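Local coordinates for protein esterase LipW (PDB 3QH4) that probably hydrolyses ester bonds, as an esterase of the alpha/beta hydrolase fold whose relatives work through a serine nucleophile, at residues R14-R20 against P284-H288; A23-F29 against P212-A218; V58-D63 against V75-A80; T83-V87 against L153-A157. All coordinates share one frame; numbering follows the deposited sequence.

Contact 1: R14-R20 against P284-H288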
# COMPACT_ATOMS: atom_id res chain seq x y z
N ARG A 14 -13.95 7.23 -19.04
CA ARG A 14 -14.10 7.92 -17.77
C ARG A 14 -12.76 8.31 -17.17
O ARG A 14 -12.71 8.88 -16.08
CB ARG A 14 -14.93 7.06 -16.81
CG ARG A 14 -16.39 7.01 -17.30
CD ARG A 14 -17.26 6.07 -16.55
NE ARG A 14 -17.54 6.50 -15.18
CZ ARG A 14 -18.10 5.69 -14.28
NH1 ARG A 14 -18.43 4.43 -14.61
NH2 ARG A 14 -18.31 6.12 -13.04
N LEU A 15 -11.67 8.04 -17.89
CA LEU A 15 -10.32 8.38 -17.41
C LEU A 15 -9.84 9.62 -18.11
O LEU A 15 -10.20 9.88 -19.25
CB LEU A 15 -9.33 7.24 -17.73
CG LEU A 15 -9.68 5.86 -17.16
CD1 LEU A 15 -8.64 4.84 -17.52
CD2 LEU A 15 -9.83 5.97 -15.64
N ASP A 16 -9.00 10.39 -17.42
CA ASP A 16 -8.30 11.51 -18.03
C ASP A 16 -7.57 11.01 -19.30
O ASP A 16 -6.94 9.95 -19.28
CB ASP A 16 -7.28 12.08 -17.03
CG ASP A 16 -6.65 13.38 -17.53
OD1 ASP A 16 -5.85 13.33 -18.47
OD2 ASP A 16 -6.99 14.46 -16.97
N PRO A 17 -7.62 11.80 -20.39
CA PRO A 17 -6.93 11.35 -21.62
C PRO A 17 -5.45 11.01 -21.42
O PRO A 17 -4.94 10.10 -22.05
CB PRO A 17 -7.08 12.53 -22.60
CG PRO A 17 -8.10 13.44 -22.01
CD PRO A 17 -8.41 13.03 -20.59
N LEU A 18 -4.76 11.69 -20.52
CA LEU A 18 -3.33 11.40 -20.32
C LEU A 18 -3.18 10.01 -19.71
O LEU A 18 -2.26 9.24 -20.05
CB LEU A 18 -2.66 12.44 -19.41
CG LEU A 18 -2.54 13.88 -19.92
CD1 LEU A 18 -2.08 14.85 -18.80
CD2 LEU A 18 -1.57 13.93 -21.10
N LEU A 19 -4.08 9.69 -18.80
CA LEU A 19 -4.04 8.39 -18.18
C LEU A 19 -4.59 7.31 -19.09
O LEU A 19 -4.02 6.21 -19.15
CB LEU A 19 -4.79 8.43 -16.83
CG LEU A 19 -4.77 7.15 -16.01
CD1 LEU A 19 -3.36 6.78 -15.58
CD2 LEU A 19 -5.73 7.37 -14.79
N ARG A 20 -5.64 7.63 -19.84
CA ARG A 20 -6.20 6.74 -20.85
C ARG A 20 -5.15 6.21 -21.82
O ARG A 20 -5.25 5.08 -22.27
CB ARG A 20 -7.29 7.46 -21.64
CG ARG A 20 -8.25 6.53 -22.38
CD ARG A 20 -9.18 7.35 -23.27
NE ARG A 20 -9.87 8.35 -22.47
CZ ARG A 20 -10.25 9.55 -22.90
NH1 ARG A 20 -10.03 9.92 -24.17
NH2 ARG A 20 -10.89 10.39 -22.07
N PRO A 284 -10.65 12.28 -9.20
CA PRO A 284 -11.54 12.11 -10.38
C PRO A 284 -10.75 11.57 -11.59
O PRO A 284 -9.54 11.80 -11.69
CB PRO A 284 -12.04 13.55 -10.63
CG PRO A 284 -10.89 14.44 -10.18
CD PRO A 284 -10.28 13.69 -8.98
N ARG A 285 -11.43 10.83 -12.47
CA ARG A 285 -10.90 10.41 -13.78
C ARG A 285 -9.60 9.58 -13.68
O ARG A 285 -8.76 9.59 -14.57
CB ARG A 285 -10.72 11.63 -14.70
CG ARG A 285 -11.92 12.56 -14.73
CD ARG A 285 -11.72 13.69 -15.74
NE ARG A 285 -11.92 13.24 -17.10
CZ ARG A 285 -11.44 13.86 -18.19
NH1 ARG A 285 -10.66 14.94 -18.09
NH2 ARG A 285 -11.73 13.37 -19.39
N ALA A 286 -9.49 8.82 -12.59
CA ALA A 286 -8.31 8.03 -12.27
C ALA A 286 -8.68 6.58 -11.91
O ALA A 286 -9.59 6.35 -11.13
CB ALA A 286 -7.52 8.69 -11.09
N CYS A 287 -7.93 5.63 -12.47
CA CYS A 287 -8.09 4.19 -12.21
C CYS A 287 -7.14 3.73 -11.14
O CYS A 287 -6.24 4.48 -10.73
CB CYS A 287 -7.85 3.40 -13.52
SG CYS A 287 -6.15 3.54 -14.15
N HIS A 288 -7.32 2.50 -10.64
CA HIS A 288 -6.34 1.95 -9.70
C HIS A 288 -4.92 2.02 -10.28
O HIS A 288 -4.70 1.68 -11.45
CB HIS A 288 -6.67 0.49 -9.41
CG HIS A 288 -6.05 -0.01 -8.15
ND1 HIS A 288 -6.54 0.33 -6.91
CD2 HIS A 288 -5.01 -0.85 -7.93
CE1 HIS A 288 -5.84 -0.27 -5.97
NE2 HIS A 288 -4.91 -1.01 -6.56
O HOH W 1 -12.23 13.08 -22.21
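The backbones of L15 and R285 come within 4.2 Å at their CA atoms, and D16 N gives a nearly straight hydrogen bond (171°) to R285 O, reaching a lone pair in the carbonyl plane. On the other side of L15, the CA of R285 makes a CA-H...O contact with R14 O. R285, with positive phi, sits where the chain turns a corner between strands 278-283 and 286-287, and this turn presents its carbonyl to D16. Its side chain bends at chi3 (77°) and lays the guanidinium over the backbone of D16, whose CA stands 3.9 Å above the plane. The carboxylate of D16 adds only a long, charge-only salt bridge, OD2 to NH1 at 3.9 Å; OD1 instead N-caps helix 17-20 through L18 N at 2.8 Å, a role that suits aspartate. The corner leads to H288, which is hydrogen-bonded to S166 and D258 in a geometry consistent with the Ser-His-Asp triad of alpha/beta hydrolases. Against A286 and C287, the leucines supply the buried apolar part: L15 CD2 meets C287 CB at 3.9 Å, and L19 CD2 lies 3.7 Å from A286 CA and also touches C287 SG. R20 NH2 donates to L15 O at 2.9 Å, and one water accepts from both R20 NH2 and, weakly, R285 NH2, bridging two like-charged groups.

Contact 2: A23-F29 against P212-A218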
# COMPACT_ATOMS: atom_id res chain seq x y z
N ALA A 23 -3.33 3.40 -19.73
CA ALA A 23 -4.16 2.39 -19.06
C ALA A 23 -4.92 1.58 -20.10
O ALA A 23 -6.14 1.68 -20.21
CB ALA A 23 -5.10 3.07 -18.07
N THR A 24 -4.18 0.78 -20.89
CA THR A 24 -4.74 0.17 -22.11
C THR A 24 -5.06 -1.31 -21.99
O THR A 24 -5.57 -1.92 -22.94
CB THR A 24 -3.77 0.36 -23.26
OG1 THR A 24 -2.51 -0.19 -22.86
CG2 THR A 24 -3.60 1.85 -23.56
N ALA A 25 -4.78 -1.88 -20.82
CA ALA A 25 -5.02 -3.32 -20.64
C ALA A 25 -5.53 -3.67 -19.26
O ALA A 25 -5.11 -3.08 -18.26
CB ALA A 25 -3.75 -4.14 -20.95
N ARG A 26 -6.45 -4.64 -19.24
CA ARG A 26 -6.82 -5.30 -17.98
C ARG A 26 -5.67 -6.19 -17.51
O ARG A 26 -4.87 -6.69 -18.32
CB ARG A 26 -8.05 -6.18 -18.18
CG ARG A 26 -9.31 -5.39 -18.56
CD ARG A 26 -10.45 -6.35 -18.86
NE ARG A 26 -10.94 -6.97 -17.62
CZ ARG A 26 -11.76 -8.02 -17.58
NH1 ARG A 26 -12.14 -8.62 -18.71
NH2 ARG A 26 -12.19 -8.48 -16.42
N ILE A 27 -5.58 -6.37 -16.21
CA ILE A 27 -4.68 -7.38 -15.64
C ILE A 27 -5.35 -8.74 -15.74
O ILE A 27 -6.58 -8.84 -15.80
CB ILE A 27 -4.34 -7.07 -14.15
CG1 ILE A 27 -3.09 -7.82 -13.68
CG2 ILE A 27 -5.55 -7.31 -13.23
CD1 ILE A 27 -2.54 -7.25 -12.37
N ASP A 28 -4.53 -9.79 -15.75
CA ASP A 28 -5.02 -11.16 -15.64
C ASP A 28 -4.43 -11.66 -14.32
O ASP A 28 -3.22 -11.71 -14.16
CB ASP A 28 -4.50 -11.94 -16.84
CG ASP A 28 -4.84 -13.42 -16.80
OD1 ASP A 28 -5.28 -13.94 -15.75
OD2 ASP A 28 -4.64 -14.07 -17.85
N PHE A 29 -5.29 -12.01 -13.36
CA PHE A 29 -4.78 -12.34 -12.03
C PHE A 29 -4.90 -13.82 -11.70
O PHE A 29 -4.97 -14.19 -10.54
CB PHE A 29 -5.44 -11.47 -10.94
CG PHE A 29 -4.48 -11.04 -9.84
CD1 PHE A 29 -3.38 -10.25 -10.15
CD2 PHE A 29 -4.69 -11.41 -8.51
CE1 PHE A 29 -2.47 -9.85 -9.15
CE2 PHE A 29 -3.79 -11.00 -7.48
CZ PHE A 29 -2.70 -10.21 -7.83
N PRO A 212 -9.15 -1.04 -16.75
CA PRO A 212 -7.73 -1.31 -16.92
C PRO A 212 -6.97 -1.32 -15.58
O PRO A 212 -7.47 -0.81 -14.58
CB PRO A 212 -7.25 -0.13 -17.77
CG PRO A 212 -8.18 1.02 -17.40
CD PRO A 212 -9.52 0.36 -17.05
N ALA A 213 -5.79 -1.94 -15.60
CA ALA A 213 -4.80 -1.96 -14.49
C ALA A 213 -5.17 -2.88 -13.33
O ALA A 213 -4.39 -3.77 -12.97
CB ALA A 213 -4.45 -0.53 -14.00
N PHE A 214 -6.37 -2.70 -12.78
CA PHE A 214 -6.94 -3.66 -11.85
C PHE A 214 -8.44 -3.55 -11.93
O PHE A 214 -8.99 -2.48 -12.24
CB PHE A 214 -6.48 -3.43 -10.39
CG PHE A 214 -6.28 -4.72 -9.63
CD1 PHE A 214 -5.10 -5.46 -9.78
CD2 PHE A 214 -7.28 -5.20 -8.78
CE1 PHE A 214 -4.92 -6.68 -9.08
CE2 PHE A 214 -7.12 -6.40 -8.07
CZ PHE A 214 -5.96 -7.15 -8.22
N ASP A 215 -9.12 -4.65 -11.65
CA ASP A 215 -10.57 -4.68 -11.82
C ASP A 215 -11.20 -5.62 -10.82
O ASP A 215 -10.49 -6.25 -10.00
CB ASP A 215 -10.95 -4.98 -13.30
CG ASP A 215 -10.51 -6.36 -13.77
OD1 ASP A 215 -10.65 -7.32 -12.97
OD2 ASP A 215 -10.09 -6.53 -14.95
N GLY A 216 -12.53 -5.67 -10.87
CA GLY A 216 -13.32 -6.42 -9.90
C GLY A 216 -13.14 -7.93 -10.03
O GLY A 216 -13.22 -8.69 -9.04
N GLU A 217 -12.93 -8.38 -11.27
CA GLU A 217 -12.69 -9.81 -11.46
C GLU A 217 -11.34 -10.22 -10.86
O GLU A 217 -11.26 -11.25 -10.16
CB GLU A 217 -12.85 -10.19 -12.92
CG GLU A 217 -14.28 -9.99 -13.33
CD GLU A 217 -14.59 -10.35 -14.76
OE1 GLU A 217 -13.76 -11.01 -15.43
OE2 GLU A 217 -15.68 -9.96 -15.22
N ALA A 218 -10.31 -9.43 -11.10
CA ALA A 218 -9.02 -9.66 -10.45
C ALA A 218 -9.13 -9.59 -8.93
O ALA A 218 -8.45 -10.33 -8.23
CB ALA A 218 -7.96 -8.66 -10.95
O HOH W 2 -13.28 -11.53 -18.11
O HOH W 3 -7.80 -5.00 -14.81
O HOH W 4 -8.98 -9.35 -14.58
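R26 and D215 join the N-terminal segment 23-29 to the start of helix 216-227, where D215 is the N-cap, through a salt bridge. From R26 CB the chain runs past D215 OD2, with CB, CG and CD each 3.8 to 3.9 Å from that oxygen. A bend at chi3 (72°) then turns NE onto it at 2.8 Å, in the guanidinium plane but above the carboxylate plane. NH2 bonds OD2 weakly and, in one of the two conformers of E217, also donates to E217 OE1, while NH1 reaches V6 O. Arginine suits this place because NE can meet D215 while NH1 serves a backbone carbonyl. D215 OD1 is left to cap the helix at A218 N. A single backbone hydrogen bond runs from A213 N to A25 O at 3.0 Å. Beyond the charges the contact turns apolar: the CG2 branch of I27 touches both A218 CB, at 3.6 Å, and F214 CD1. A23 CB rests against P212 CG. The F29 and F214 rings form an edge-to-face pair with planes 73° apart, in which F214 CE1 lies over the face of F29, 4.0 Å from F29 CE1.

Contact 3: V58-D63 against V75-A80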
# COMPACT_ATOMS: atom_id res chain seq x y z
N VAL A 58 17.32 11.16 -1.88
CA VAL A 58 16.96 10.53 -0.61
C VAL A 58 17.90 9.33 -0.40
O VAL A 58 18.04 8.52 -1.31
CB VAL A 58 15.50 10.02 -0.65
CG1 VAL A 58 15.18 9.13 0.59
CG2 VAL A 58 14.49 11.20 -0.78
N ALA A 59 18.56 9.25 0.75
CA ALA A 59 19.49 8.12 0.99
C ALA A 59 18.69 6.82 1.06
O ALA A 59 17.62 6.76 1.67
CB ALA A 59 20.28 8.33 2.25
N VAL A 60 19.19 5.79 0.38
CA VAL A 60 18.52 4.49 0.30
C VAL A 60 19.52 3.40 0.67
O VAL A 60 20.66 3.40 0.16
CB VAL A 60 18.02 4.21 -1.13
CG1 VAL A 60 17.49 2.75 -1.25
CG2 VAL A 60 16.94 5.23 -1.56
N ALA A 61 19.09 2.46 1.51
CA ALA A 61 19.93 1.30 1.86
C ALA A 61 19.06 0.05 1.98
O ALA A 61 18.04 0.10 2.63
CB ALA A 61 20.67 1.56 3.18
N ASP A 62 19.47 -1.05 1.34
CA ASP A 62 18.78 -2.33 1.50
C ASP A 62 19.36 -3.05 2.69
O ASP A 62 20.59 -3.08 2.84
CB ASP A 62 18.88 -3.20 0.25
CG ASP A 62 17.98 -2.71 -0.86
OD1 ASP A 62 17.39 -1.66 -0.64
OD2 ASP A 62 17.89 -3.34 -1.94
N ASP A 63 18.48 -3.65 3.49
CA ASP A 63 18.87 -4.41 4.69
C ASP A 63 17.96 -5.64 4.84
O ASP A 63 17.14 -5.92 3.96
CB ASP A 63 18.79 -3.54 5.93
CG ASP A 63 19.72 -4.00 7.06
OD1 ASP A 63 20.27 -5.13 7.02
OD2 ASP A 63 19.87 -3.21 8.01
N VAL A 75 14.32 -5.50 3.64
CA VAL A 75 13.72 -4.17 3.75
C VAL A 75 14.53 -3.20 2.92
O VAL A 75 15.72 -3.43 2.63
CB VAL A 75 13.63 -3.67 5.22
CG1 VAL A 75 12.60 -4.51 6.03
CG2 VAL A 75 15.01 -3.65 5.90
N ARG A 76 13.88 -2.12 2.51
CA ARG A 76 14.59 -0.98 1.92
C ARG A 76 14.35 0.22 2.81
O ARG A 76 13.21 0.56 3.12
CB ARG A 76 14.13 -0.71 0.49
CG ARG A 76 14.88 0.48 -0.16
CD ARG A 76 14.77 0.45 -1.68
NE ARG A 76 15.42 -0.73 -2.25
CZ ARG A 76 15.20 -1.19 -3.48
NH1 ARG A 76 14.34 -0.59 -4.31
NH2 ARG A 76 15.88 -2.27 -3.90
N ILE A 77 15.43 0.88 3.21
CA ILE A 77 15.31 1.99 4.13
C ILE A 77 15.61 3.29 3.39
O ILE A 77 16.69 3.43 2.79
CB ILE A 77 16.22 1.82 5.36
CG1 ILE A 77 15.97 0.45 6.01
CG2 ILE A 77 15.95 2.94 6.40
CD1 ILE A 77 16.98 0.10 7.10
N TYR A 78 14.67 4.23 3.48
CA TYR A 78 14.78 5.54 2.84
C TYR A 78 14.95 6.57 3.93
O TYR A 78 14.20 6.55 4.90
CB TYR A 78 13.49 5.84 2.05
CG TYR A 78 13.13 4.83 0.99
CD1 TYR A 78 12.54 3.61 1.34
CD2 TYR A 78 13.33 5.11 -0.36
CE1 TYR A 78 12.18 2.69 0.37
CE2 TYR A 78 12.98 4.21 -1.34
CZ TYR A 78 12.40 3.00 -0.96
OH TYR A 78 12.05 2.12 -1.93
N ARG A 79 15.97 7.44 3.82
CA ARG A 79 16.16 8.43 4.87
C ARG A 79 16.22 9.83 4.23
O ARG A 79 17.10 10.12 3.40
CB ARG A 79 17.39 8.14 5.73
CG ARG A 79 17.33 6.79 6.50
CD ARG A 79 18.62 6.58 7.24
NE ARG A 79 18.57 5.54 8.26
CZ ARG A 79 18.96 4.29 8.06
NH1 ARG A 79 19.40 3.90 6.87
NH2 ARG A 79 18.90 3.41 9.07
N ALA A 80 15.29 10.69 4.62
CA ALA A 80 15.26 12.08 4.14
C ALA A 80 15.07 13.08 5.28
O ALA A 80 14.41 14.15 5.11
CB ALA A 80 14.17 12.24 3.10
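Strands 59-66 and 72-79 form the antiparallel beta hairpin at one margin of the central mixed sheet of this alpha/beta hydrolase, with strand 59-66 outermost. Hydrogen-bonded pairs A59-R79, A61-I77 and D63-V75 alternate with non-hydrogen-bonded V60-Y78 and D62-R76. Within A61-I77, I77 N reaches A61 O at 2.8 Å, whereas A59 N to R79 O is weak. On the face bearing V60, D62, R76 and Y78, the R76 chain leaves with CG anti to its backbone N (chi1 -180°) and bends at chi3. It thereby lies alongside D62 and grips it side-on: NE donates to OD1 at 2.7 Å and NH2 to OD2 at 3.0 Å, each on a syn lone pair, with carboxylate and guanidinium planes only 5° apart. V60 is fitted between its neighbours, CG1 against R76 CD at 3.6 Å and CG2 against Y78 CD2 at 3.8 Å, so that its two methyls serve both partners. The tyrosine hydroxyl is hydrogen-bonded to H105. On the other face D63 CB touches V75 CG2 at 3.8 Å. R76 NH1 also forms a salt bridge with D102, so two acids share this arginine; together they probably balance its charge and fix the rotation of its guanidinium.

Contact 4: T83-V87 against L153-A157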
# COMPACT_ATOMS: atom_id res chain seq x y z
N THR A 83 18.79 12.23 11.97
CA THR A 83 18.53 11.39 13.13
C THR A 83 18.18 12.27 14.33
O THR A 83 18.71 13.38 14.47
CB THR A 83 19.76 10.50 13.47
OG1 THR A 83 20.91 11.33 13.63
CG2 THR A 83 20.06 9.51 12.35
N PRO A 84 17.23 11.83 15.19
CA PRO A 84 16.36 10.66 15.02
C PRO A 84 15.14 11.06 14.19
O PRO A 84 14.46 12.04 14.52
CB PRO A 84 15.94 10.31 16.47
CG PRO A 84 16.64 11.28 17.36
CD PRO A 84 17.00 12.46 16.49
N ALA A 85 14.90 10.33 13.12
CA ALA A 85 13.90 10.68 12.13
C ALA A 85 12.57 9.99 12.47
O ALA A 85 12.57 8.82 12.88
CB ALA A 85 14.40 10.25 10.76
N PRO A 86 11.44 10.71 12.29
CA PRO A 86 10.15 10.00 12.34
C PRO A 86 10.15 8.95 11.24
O PRO A 86 10.86 9.11 10.25
CB PRO A 86 9.13 11.11 12.05
CG PRO A 86 9.89 12.17 11.34
CD PRO A 86 11.30 12.10 11.81
N VAL A 87 9.40 7.87 11.41
CA VAL A 87 9.60 6.73 10.50
C VAL A 87 8.27 6.11 10.11
O VAL A 87 7.35 6.02 10.94
CB VAL A 87 10.54 5.66 11.16
CG1 VAL A 87 10.00 5.16 12.51
CG2 VAL A 87 10.79 4.47 10.20
N LEU A 153 19.32 2.57 14.40
CA LEU A 153 18.87 2.88 13.03
C LEU A 153 18.61 4.38 12.77
O LEU A 153 18.49 4.80 11.61
CB LEU A 153 17.64 2.04 12.67
CG LEU A 153 17.83 0.53 12.61
CD1 LEU A 153 16.47 -0.16 12.51
CD2 LEU A 153 18.75 0.10 11.47
N GLY A 154 18.55 5.19 13.82
CA GLY A 154 18.33 6.63 13.67
C GLY A 154 16.87 7.04 13.52
O GLY A 154 16.57 8.03 12.85
N PHE A 155 15.97 6.27 14.15
CA PHE A 155 14.54 6.57 14.12
C PHE A 155 14.01 7.08 15.45
O PHE A 155 14.51 6.71 16.52
CB PHE A 155 13.73 5.31 13.77
CG PHE A 155 14.16 4.63 12.50
CD1 PHE A 155 14.69 5.35 11.44
CD2 PHE A 155 14.01 3.24 12.35
CE1 PHE A 155 15.08 4.70 10.25
CE2 PHE A 155 14.41 2.58 11.19
CZ PHE A 155 14.93 3.31 10.13
N ASP A 156 12.98 7.91 15.39
CA ASP A 156 12.19 8.28 16.56
C ASP A 156 10.97 7.36 16.67
O ASP A 156 9.96 7.54 15.97
CB ASP A 156 11.77 9.75 16.46
CG ASP A 156 11.01 10.24 17.70
OD1 ASP A 156 10.82 9.44 18.65
OD2 ASP A 156 10.62 11.42 17.72
N ALA A 157 11.05 6.37 17.56
CA ALA A 157 9.94 5.41 17.74
C ALA A 157 8.66 6.04 18.28
O ALA A 157 7.58 5.44 18.15
CB ALA A 157 10.39 4.25 18.64
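G154 and T83 touch where the chain leaves helix 150-153: glycine, with no side chain, lets T83 CG2 come within 3.6 Å of G154 CA. G154 has positive phi and closes the helix in a Schellman motif, a conformation for which glycine is well suited. Its carbonyl then accepts from A85 N at 2.9 Å, nearly straight at 174°, and P84 CA makes a CA-H...O contact with the same oxygen. P84 follows a cis peptide bond, and its ring carbon CB rests near F155 O. F155 comes next, paired in parallel with A85, its CA in a CA-H...O contact with A85 O. The side chain sets its CG anti to the carbonyl carbon (chi1 -54°), which brings the ring to V87: CG2 of the valine stands over the ring face, 3.9 Å from the centroid and 6° off the normal, a CH-pi contact. The opposite face is met by L153 CB. V87 CG1 completes this by touching F155 CB at 3.9 Å; the flat ring suits this buried site by offering the valine methyl a broad apolar face. D156 N then donates to A85 O at 2.7 Å, approaching from above the carbonyl plane. Its CB packs near P84 CB at 4.2 Å, while the carboxylate turns to R159 in a salt bridge, fitting for an acid at a partly exposed position. Residues 155-156 thus make one parallel bridge with A85 at the start of strand 85-91, just before the chain turns toward strand 160-165, the neighbour of 85-91 in the central sheet of the alpha/beta hydrolase fold.

Overall arrangement
Contacts 1 and 2 lie on one side of the chain's centre, their centres 14 Å apart, and they touch through L15 against P212 and A23, and H288 against A213 and F214. Contacts 3 and 4 sit 12 Å apart in the region of strands 72-79 and 85-91 of the same sheet; R79 NH2 probably bonds to L153 O and I77 packs on F155. The two groups are far apart, 31 to 38 Å between centres. Along the chain contact 2 is nested inside the loop closed by contact 1, and contacts 3 and 4 follow one another inside both. Segment 212-218 thus packs against the probable catalytic histidine, H288, while N-terminal segments 14-20 and 23-29 bind the segments around it.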